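Local coordinates for protein methylmalonyl-CoA epimerase, mitochondrial (Homo sapiens, PDB 3RMU) that interconverts the R and S forms of methylmalonyl-CoA in mitochondrial propionyl-CoA metabolism and binds a cobalt ion, at residues A[42-47]-A[53-58]. Numbering follows the deposited sequence.
Sequences VSVVFV and KMELLH
With CG turned anti to the carbonyl carbon in both F46 (chi1 -61°) and E55 (chi1 -65°), the two side chains leave neighbouring strands on the same face and lie side by side, pointing the same way, in an antiparallel beta hairpin (42-48 and 53-59) of the vicinal oxygen chelate fold. E55 OE2 reaches the ring edge near its plane, 3.4 Å from F46 CE1, and the ring and carboxylate planes stand 81° apart. One face of the ring is taken by V44 CG2, which sits over its centre and also meets E55 CB at 3.8 Å. The same OE2 is hydrogen-bonded to H112 NE2, so H112 gives this oxygen a polar partner, while the ring edge merely lies beside it. This is the metal-facing side of the sheet: E55 packs on H8, a cobalt ligand together with H80 and E130, while L57 lies next to H80 and brings CD2 to 3.9 Å from V44 CB.

On the other face, S43, V45 and V47 are opposite H58, L56 and M54, each pair joined by two backbone hydrogen bonds; the bond from V47 N to M54 O is nearly straight. There helix 16-26 lies against the hairpin, with V45 touching A20 and L56 touching L16. Above this face, L56 puts its CD1 branch against both V45 and V47, 4.1 Å from V45 CG1 and 3.9 Å from V47 CG2.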
ATOM      1  N   VAL A  42     -15.264  10.238  -5.059  1.00 24.03           N
ATOM      2  CA  VAL A  42     -14.973   8.846  -5.309  1.00 26.13           C
ATOM      3  C   VAL A  42     -16.089   7.982  -4.759  1.00 22.57           C
ATOM      4  O   VAL A  42     -16.916   8.452  -3.956  1.00 23.54           O
ATOM      5  CB  VAL A  42     -13.653   8.394  -4.660  1.00 26.89           C
ATOM      6  CG1 VAL A  42     -12.444   9.160  -5.240  1.00 23.65           C
ATOM      7  CG2 VAL A  42     -13.735   8.550  -3.151  1.00 22.54           C
ATOM      8  N   SER A  43     -16.119   6.759  -5.239  1.00 22.66           N
ATOM      9  CA  SER A  43     -16.857   5.634  -4.614  1.00 23.86           C
ATOM     10  C   SER A  43     -15.842   4.696  -3.962  1.00 21.52           C
ATOM     11  O   SER A  43     -14.756   4.501  -4.471  1.00 21.01           O
ATOM     12  CB  SER A  43     -17.690   4.871  -5.661  1.00 21.68           C
ATOM     13  OG  SER A  43     -18.794   5.662  -6.145  1.00 24.49           O
ATOM     14  N   VAL A  44     -16.185   4.101  -2.815  1.00 22.33           N
ATOM     15  CA  VAL A  44     -15.216   3.252  -2.098  1.00 21.21           C
ATOM     16  C   VAL A  44     -15.796   1.875  -1.775  1.00 17.07           C
ATOM     17  O   VAL A  44     -16.985   1.768  -1.398  1.00 19.24           O
ATOM     18  CB  VAL A  44     -14.735   3.921  -0.774  1.00 18.03           C
ATOM     19  CG1 VAL A  44     -15.926   4.294   0.113  1.00 19.80           C
ATOM     20  CG2 VAL A  44     -13.691   3.003  -0.008  1.00 18.92           C
ATOM     21  N   VAL A  45     -14.976   0.835  -1.893  1.00 17.03           N
ATOM     22  CA  VAL A  45     -15.290  -0.435  -1.217  1.00 16.83           C
ATOM     23  C   VAL A  45     -14.154  -0.668  -0.211  1.00 13.26           C
ATOM     24  O   VAL A  45     -12.968  -0.490  -0.505  1.00 17.44           O
ATOM     25  CB  VAL A  45     -15.439  -1.637  -2.212  1.00 19.13           C
ATOM     26  CG1 VAL A  45     -15.205  -3.011  -1.546  1.00 15.83           C
ATOM     27  CG2 VAL A  45     -16.782  -1.633  -2.985  1.00 22.78           C
ATOM     28  N   PHE A  46     -14.545  -1.060   0.995  1.00 17.67           N
ATOM     29  CA  PHE A  46     -13.629  -1.378   2.076  1.00 18.30           C
ATOM     30  C   PHE A  46     -13.377  -2.875   2.110  1.00 18.43           C
ATOM     31  O   PHE A  46     -14.327  -3.653   2.156  1.00 18.51           O
ATOM     32  CB  PHE A  46     -14.256  -0.944   3.420  1.00 16.80           C
ATOM     33  CG  PHE A  46     -14.523   0.506   3.503  1.00 16.44           C
ATOM     34  CD1 PHE A  46     -13.488   1.396   3.815  1.00 19.23           C
ATOM     35  CD2 PHE A  46     -15.789   1.021   3.207  1.00 21.94           C
ATOM     36  CE1 PHE A  46     -13.724   2.791   3.861  1.00 21.89           C
ATOM     37  CE2 PHE A  46     -16.024   2.393   3.243  1.00 29.37           C
ATOM     38  CZ  PHE A  46     -14.977   3.288   3.563  1.00 23.38           C
ATOM     39  N   VAL A  47     -12.105  -3.274   2.040  1.00 17.20           N
ATOM     40  CA  VAL A  47     -11.725  -4.675   2.225  1.00 18.42           C
ATOM     41  C   VAL A  47     -11.146  -4.785   3.627  1.00 15.98           C
ATOM     42  O   VAL A  47     -10.155  -4.143   3.920  1.00 18.42           O
ATOM     43  CB  VAL A  47     -10.719  -5.128   1.208  1.00 19.63           C
ATOM     44  CG1 VAL A  47     -10.314  -6.586   1.481  1.00 17.88           C
ATOM     45  CG2 VAL A  47     -11.299  -4.940  -0.199  1.00 18.77           C
ATOM     46  N   LYS A  53      -7.486  -1.914   6.613  1.00 18.67           N
ATOM     47  CA  LYS A  53      -8.327  -2.030   5.444  1.00 15.54           C
ATOM     48  C   LYS A  53      -7.673  -1.565   4.182  1.00 20.39           C
ATOM     49  O   LYS A  53      -6.766  -0.737   4.207  1.00 17.58           O
ATOM     50  CB  LYS A  53      -9.554  -1.140   5.624  1.00 22.22           C
ATOM     51  CG  LYS A  53     -10.315  -1.525   6.783  1.00 24.49           C
ATOM     52  CD  LYS A  53     -11.570  -0.787   6.977  1.00 34.49           C
ATOM     53  CE  LYS A  53     -12.523  -1.659   7.723  1.00 43.95           C
ATOM     54  NZ  LYS A  53     -12.916  -0.958   8.941  1.00 37.65           N
ATOM     55  N   MET A  54      -8.158  -2.127   3.081  1.00 16.74           N
ATOM     56  CA  MET A  54      -7.859  -1.625   1.764  0.50 17.43           C
ATOM     57  C   MET A  54      -9.082  -0.824   1.357  1.00 19.19           C
ATOM     58  O   MET A  54     -10.207  -1.272   1.552  1.00 23.70           O
ATOM     59  CB  MET A  54      -7.632  -2.755   0.754  0.50 19.93           C
ATOM     60  CG  MET A  54      -6.551  -3.749   1.098  0.50 19.82           C
ATOM     61  SD  MET A  54      -6.465  -5.124  -0.085  0.50 23.12           S
ATOM     62  CE  MET A  54      -6.026  -4.294  -1.609  0.50 16.46           C
ATOM     63  N   GLU A  55      -8.876   0.357   0.800  1.00 17.18           N
ATOM     64  CA  GLU A  55      -9.999   1.164   0.301  1.00 15.45           C
ATOM     65  C   GLU A  55      -9.837   1.107  -1.195  1.00 16.16           C
ATOM     66  O   GLU A  55      -8.858   1.637  -1.742  1.00 23.61           O
ATOM     67  CB  GLU A  55      -9.973   2.596   0.786  1.00 14.80           C
ATOM     68  CG  GLU A  55     -10.164   2.685   2.342  1.00 17.89           C
ATOM     69  CD  GLU A  55     -10.484   4.078   2.872  1.00 14.47           C
ATOM     70  OE1 GLU A  55     -10.594   5.030   2.060  1.00 24.60           O
ATOM     71  OE2 GLU A  55     -10.630   4.179   4.128  1.00 24.27           O
ATOM     72  N   LEU A  56     -10.766   0.413  -1.856  1.00 17.68           N
ATOM     73  CA  LEU A  56     -10.789   0.382  -3.314  1.00 16.93           C
ATOM     74  C   LEU A  56     -11.603   1.588  -3.811  1.00 16.69           C
ATOM     75  O   LEU A  56     -12.755   1.787  -3.422  1.00 16.10           O
ATOM     76  CB  LEU A  56     -11.420  -0.936  -3.814  1.00 21.11           C
ATOM     77  CG  LEU A  56     -10.907  -2.270  -3.267  1.00 24.16           C
ATOM     78  CD1 LEU A  56     -11.768  -3.449  -3.784  1.00 17.38           C
ATOM     79  CD2 LEU A  56      -9.456  -2.456  -3.639  1.00 22.96           C
ATOM     80  N   LEU A  57     -11.029   2.377  -4.722  1.00 18.23           N
ATOM     81  CA  LEU A  57     -11.572   3.693  -5.034  1.00 18.77           C
ATOM     82  C   LEU A  57     -11.810   3.769  -6.520  1.00 16.14           C
ATOM     83  O   LEU A  57     -10.976   3.297  -7.282  1.00 19.82           O
ATOM     84  CB  LEU A  57     -10.561   4.785  -4.680  1.00 18.38           C
ATOM     85  CG  LEU A  57     -10.193   4.904  -3.191  1.00 16.05           C
ATOM     86  CD1 LEU A  57      -9.139   6.026  -3.001  1.00 20.50           C
ATOM     87  CD2 LEU A  57     -11.438   5.165  -2.374  1.00 22.71           C
ATOM     88  N   HIS A  58     -12.936   4.370  -6.890  1.00 21.29           N
ATOM     89  CA  HIS A  58     -13.242   4.681  -8.294  1.00 23.92           C
ATOM     90  C   HIS A  58     -13.860   6.074  -8.387  1.00 22.69           C
ATOM     91  O   HIS A  58     -14.626   6.463  -7.506  1.00 24.14           O
ATOM     92  CB  HIS A  58     -14.185   3.628  -8.881  1.00 28.55           C
ATOM     93  CG  HIS A  58     -14.393   3.780 -10.350  1.00 28.57           C
ATOM     94  ND1 HIS A  58     -13.467   3.353 -11.278  1.00 32.52           N
ATOM     95  CD2 HIS A  58     -15.397   4.353 -11.050  1.00 35.19           C
ATOM     96  CE1 HIS A  58     -13.905   3.641 -12.492  1.00 37.12           C
ATOM     97  NE2 HIS A  58     -15.078   4.238 -12.381  1.00 35.34           N
TER